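Local atomic coordinates of CRISPR-associated endonuclease Cas1 (Thermotoga maritima, PDB entry 4XTK), a protein that probably acts as a metal-dependent double-stranded DNA endonuclease in CRISPR adaptive immunity, forming a homodimer that assembles with a Cas2 dimer. Residues E[8-19]-E[41-52]. Numbering follows the deposited sequence.
Sequences MESVYLFSSGTL and NVMDIKVFGEVD
V42 and E9 begin a parallel β pairing that runs through two successive sheets, and a β bulge at M43 shifts its register by one residue: M43 N bonds to E9 O, whereas V11 N already takes D44 O. V42 CG2 lies 3.6 Å from V11 CG2, their side chains crossing at about a right angle. D44 has its CG between backbone N and carbonyl carbon (chi1 69°), which brings OD1 3.0 Å from S10 OG; this hydroxyl donates on the syn side, 33° out of the carboxylate plane. OD2 of D44 makes a salt bridge with K46 NZ, 3.0 Å away and close to the line of the C-O bond, so both oxygens are engaged. The K46 chain runs alongside Y12, with CD 3.7 Å from the ring centroid, a CH-pi contact over the face. F48 joins Y12 and F14 in an aromatic cluster: F48 and Y12 meet at their borders, neither covering the other, while the F14 ring, tilted 17° from F48, is laterally displaced and overlaps it little, centroids 4.8 Å apart. F71 stacks on F48 from strand 68-71. In the turn 48-50, E50 N donates to S16 OG at 3.0 Å. Past it, strands 17-19 and 51-52 resume the parallel pairing; D52 extends that sheet into the second subunit, and its O accepts L19 N at 2.7 Å.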
loop_
_atom_site.group_PDB
_atom_site.type_symbol
_atom_site.label_atom_id
_atom_site.label_comp_id
_atom_site.label_asym_id
_atom_site.label_seq_id
_atom_site.Cartn_x
_atom_site.Cartn_y
_atom_site.Cartn_z
ATOM N N MET E 8 2.081 -17.429 -11.920
ATOM C CA MET E 8 1.927 -17.923 -10.568
ATOM C C MET E 8 0.499 -17.692 -10.090
ATOM O O MET E 8 -0.352 -17.207 -10.835
ATOM C CB MET E 8 2.943 -17.276 -9.634
ATOM C CG MET E 8 4.365 -17.728 -9.913
ATOM S SD MET E 8 5.492 -17.250 -8.596
ATOM C CE MET E 8 5.010 -18.391 -7.306
ATOM N N GLU E 9 0.228 -18.050 -8.846
ATOM C CA GLU E 9 -1.151 -18.190 -8.429
ATOM C C GLU E 9 -1.481 -17.314 -7.226
ATOM O O GLU E 9 -0.664 -17.124 -6.323
ATOM C CB GLU E 9 -1.440 -19.661 -8.124
ATOM C CG GLU E 9 -2.838 -20.111 -8.495
ATOM C CD GLU E 9 -3.234 -21.413 -7.826
ATOM O OE1 GLU E 9 -2.325 -22.136 -7.367
ATOM O OE2 GLU E 9 -4.447 -21.721 -7.785
ATOM N N SER E 10 -2.686 -16.764 -7.241
ATOM C CA SER E 10 -3.198 -16.012 -6.110
ATOM C C SER E 10 -4.225 -16.870 -5.377
ATOM O O SER E 10 -5.276 -17.198 -5.928
ATOM C CB SER E 10 -3.822 -14.693 -6.573
ATOM O OG SER E 10 -3.975 -13.787 -5.496
ATOM N N VAL E 11 -3.912 -17.248 -4.141
ATOM C CA VAL E 11 -4.812 -18.089 -3.364
ATOM C C VAL E 11 -5.851 -17.250 -2.637
ATOM O O VAL E 11 -5.507 -16.385 -1.833
ATOM C CB VAL E 11 -4.048 -18.948 -2.336
ATOM C CG1 VAL E 11 -5.024 -19.726 -1.458
ATOM C CG2 VAL E 11 -3.104 -19.897 -3.042
ATOM N N TYR E 12 -7.122 -17.505 -2.932
ATOM C CA TYR E 12 -8.226 -16.853 -2.234
ATOM C C TYR E 12 -8.775 -17.758 -1.137
ATOM O O TYR E 12 -9.344 -18.815 -1.419
ATOM C CB TYR E 12 -9.346 -16.481 -3.214
ATOM C CG TYR E 12 -9.059 -15.263 -4.059
ATOM C CD1 TYR E 12 -8.091 -15.293 -5.053
ATOM C CD2 TYR E 12 -9.765 -14.080 -3.867
ATOM C CE1 TYR E 12 -7.825 -14.177 -5.826
ATOM C CE2 TYR E 12 -9.505 -12.958 -4.637
ATOM C CZ TYR E 12 -8.537 -13.017 -5.619
ATOM O OH TYR E 12 -8.272 -11.909 -6.387
ATOM N N LEU E 13 -8.601 -17.349 0.114
ATOM C CA LEU E 13 -9.174 -18.089 1.230
ATOM C C LEU E 13 -10.416 -17.414 1.768
ATOM O O LEU E 13 -10.324 -16.365 2.407
ATOM C CB LEU E 13 -8.162 -18.235 2.361
ATOM C CG LEU E 13 -6.971 -19.139 2.092
ATOM C CD1 LEU E 13 -6.126 -19.218 3.340
ATOM C CD2 LEU E 13 -7.459 -20.514 1.674
ATOM N N PHE E 14 -11.577 -18.011 1.518
ATOM C CA PHE E 14 -12.815 -17.476 2.067
ATOM C C PHE E 14 -13.237 -18.139 3.360
ATOM O O PHE E 14 -14.128 -17.647 4.052
ATOM C CB PHE E 14 -13.922 -17.588 1.033
ATOM C CG PHE E 14 -13.685 -16.729 -0.160
ATOM C CD1 PHE E 14 -13.992 -15.377 -0.127
ATOM C CD2 PHE E 14 -13.109 -17.252 -1.295
ATOM C CE1 PHE E 14 -13.758 -14.573 -1.220
ATOM C CE2 PHE E 14 -12.871 -16.454 -2.380
ATOM C CZ PHE E 14 -13.198 -15.114 -2.347
ATOM N N SER E 15 -12.578 -19.239 3.701
ATOM C CA SER E 15 -12.972 -20.024 4.869
ATOM C C SER E 15 -12.309 -19.523 6.141
ATOM O O SER E 15 -11.151 -19.099 6.131
ATOM C CB SER E 15 -12.643 -21.507 4.664
ATOM O OG SER E 15 -13.425 -22.075 3.627
ATOM N N SER E 16 -13.059 -19.546 7.234
ATOM C CA SER E 16 -12.492 -19.231 8.533
ATOM C C SER E 16 -11.771 -20.448 9.106
ATOM O O SER E 16 -12.134 -21.589 8.816
ATOM C CB SER E 16 -13.578 -18.745 9.490
ATOM O OG SER E 16 -14.143 -17.532 9.023
ATOM N N GLY E 17 -10.751 -20.199 9.915
ATOM C CA GLY E 17 -9.997 -21.271 10.533
ATOM C C GLY E 17 -8.635 -20.805 11.002
ATOM O O GLY E 17 -8.406 -19.613 11.190
ATOM N N THR E 18 -7.723 -21.750 11.189
ATOM C CA THR E 18 -6.381 -21.418 11.646
ATOM C C THR E 18 -5.349 -21.675 10.560
ATOM O O THR E 18 -5.264 -22.781 10.025
ATOM C CB THR E 18 -5.990 -22.223 12.898
ATOM O OG1 THR E 18 -6.961 -22.015 13.932
ATOM C CG2 THR E 18 -4.627 -21.782 13.394
ATOM N N LEU E 19 -4.566 -20.649 10.241
ATOM C CA LEU E 19 -3.453 -20.792 9.313
ATOM C C LEU E 19 -2.227 -21.346 10.036
ATOM O O LEU E 19 -1.768 -20.778 11.026
ATOM C CB LEU E 19 -3.122 -19.452 8.656
ATOM C CG LEU E 19 -4.182 -18.893 7.706
ATOM C CD1 LEU E 19 -3.846 -17.469 7.284
ATOM C CD2 LEU E 19 -4.329 -19.790 6.497
ATOM N N ASN E 41 3.533 -22.846 -6.539
ATOM C CA ASN E 41 3.154 -21.908 -7.589
ATOM C C ASN E 41 2.476 -20.630 -7.084
ATOM O O ASN E 41 1.962 -19.850 -7.877
ATOM C CB ASN E 41 2.252 -22.584 -8.612
ATOM C CG ASN E 41 2.498 -22.072 -10.009
ATOM O OD1 ASN E 41 3.628 -21.741 -10.365
ATOM N ND2 ASN E 41 1.442 -21.988 -10.807
ATOM N N VAL E 42 2.424 -20.441 -5.772
ATOM C CA VAL E 42 1.687 -19.318 -5.205
ATOM C C VAL E 42 2.526 -18.059 -5.030
ATOM O O VAL E 42 3.544 -18.079 -4.338
ATOM C CB VAL E 42 1.100 -19.691 -3.839
ATOM C CG1 VAL E 42 0.358 -18.498 -3.233
ATOM C CG2 VAL E 42 0.189 -20.890 -3.984
ATOM N N MET E 43 2.128 -16.971 -5.681
ATOM C CA MET E 43 2.781 -15.687 -5.426
ATOM C C MET E 43 2.211 -14.918 -4.237
ATOM O O MET E 43 2.932 -14.158 -3.608
ATOM C CB MET E 43 2.760 -14.808 -6.672
ATOM C CG MET E 43 1.404 -14.363 -7.138
ATOM S SD MET E 43 1.660 -13.123 -8.410
ATOM C CE MET E 43 2.490 -11.850 -7.460
ATOM N N ASP E 44 0.926 -15.082 -3.939
ATOM C CA ASP E 44 0.356 -14.407 -2.775
ATOM C C ASP E 44 -0.935 -15.048 -2.271
ATOM O O ASP E 44 -1.582 -15.815 -2.984
ATOM C CB ASP E 44 0.101 -12.934 -3.089
ATOM C CG ASP E 44 -1.015 -12.741 -4.083
ATOM O OD1 ASP E 44 -0.997 -13.411 -5.136
ATOM O OD2 ASP E 44 -1.918 -11.928 -3.804
ATOM N N ILE E 45 -1.306 -14.711 -1.038
ATOM C CA ILE E 45 -2.534 -15.212 -0.432
ATOM C C ILE E 45 -3.482 -14.084 -0.015
ATOM O O ILE E 45 -3.078 -13.137 0.657
ATOM C CB ILE E 45 -2.224 -16.080 0.799
ATOM C CG1 ILE E 45 -1.320 -17.253 0.410
ATOM C CG2 ILE E 45 -3.507 -16.592 1.431
ATOM C CD1 ILE E 45 -0.686 -17.949 1.593
ATOM N N LYS E 46 -4.745 -14.195 -0.413
ATOM C CA LYS E 46 -5.775 -13.235 -0.019
ATOM C C LYS E 46 -6.797 -13.857 0.945
ATOM O O LYS E 46 -7.552 -14.757 0.572
ATOM C CB LYS E 46 -6.495 -12.690 -1.253
ATOM C CG LYS E 46 -5.617 -11.899 -2.218
ATOM C CD LYS E 46 -6.393 -11.615 -3.499
ATOM C CE LYS E 46 -5.544 -11.006 -4.608
ATOM N NZ LYS E 46 -4.400 -10.200 -4.099
ATOM N N VAL E 47 -6.830 -13.349 2.173
ATOM C CA VAL E 47 -7.665 -13.902 3.236
ATOM C C VAL E 47 -8.946 -13.104 3.472
ATOM O O VAL E 47 -8.899 -11.969 3.939
ATOM C CB VAL E 47 -6.886 -13.959 4.561
ATOM C CG1 VAL E 47 -7.792 -14.432 5.691
ATOM C CG2 VAL E 47 -5.686 -14.855 4.420
ATOM N N PHE E 48 -10.086 -13.679 3.112
ATOM C CA PHE E 48 -11.371 -13.054 3.410
ATOM C C PHE E 48 -12.078 -13.589 4.661
ATOM O O PHE E 48 -13.059 -13.006 5.132
ATOM C CB PHE E 48 -12.291 -13.199 2.206
ATOM C CG PHE E 48 -11.802 -12.473 0.995
ATOM C CD1 PHE E 48 -10.891 -13.060 0.143
ATOM C CD2 PHE E 48 -12.250 -11.198 0.716
ATOM C CE1 PHE E 48 -10.443 -12.399 -0.967
ATOM C CE2 PHE E 48 -11.804 -10.527 -0.397
ATOM C CZ PHE E 48 -10.898 -11.130 -1.240
ATOM N N GLY E 49 -11.581 -14.693 5.202
ATOM C CA GLY E 49 -12.250 -15.322 6.322
ATOM C C GLY E 49 -11.704 -14.791 7.625
ATOM O O GLY E 49 -10.817 -13.943 7.627
ATOM N N GLU E 50 -12.228 -15.287 8.739
ATOM C CA GLU E 50 -11.637 -14.974 10.028
ATOM C C GLU E 50 -10.586 -16.037 10.327
ATOM O O GLU E 50 -10.911 -17.203 10.524
ATOM C CB GLU E 50 -12.705 -14.919 11.125
ATOM C CG GLU E 50 -13.720 -13.794 10.950
ATOM C CD GLU E 50 -13.103 -12.407 11.103
ATOM O OE1 GLU E 50 -12.039 -12.289 11.749
ATOM O OE2 GLU E 50 -13.684 -11.433 10.577
ATOM N N VAL E 51 -9.320 -15.634 10.352
ATOM C CA VAL E 51 -8.239 -16.595 10.524
ATOM C C VAL E 51 -7.387 -16.328 11.757
ATOM O O VAL E 51 -7.207 -15.185 12.172
ATOM C CB VAL E 51 -7.305 -16.629 9.291
ATOM C CG1 VAL E 51 -8.058 -17.109 8.063
ATOM C CG2 VAL E 51 -6.677 -15.266 9.051
ATOM N N ASP E 52 -6.878 -17.407 12.344
ATOM C CA ASP E 52 -5.846 -17.318 13.370
ATOM C C ASP E 52 -4.506 -17.702 12.757
ATOM O O ASP E 52 -4.438 -18.583 11.901
ATOM C CB ASP E 52 -6.157 -18.228 14.564
ATOM C CG ASP E 52 -7.463 -17.879 15.241
ATOM O OD1 ASP E 52 -8.024 -16.806 14.935
ATOM O OD2 ASP E 52 -7.925 -18.673 16.088
HETATM O O HOH W 1 -15.590 -14.884 4.134
#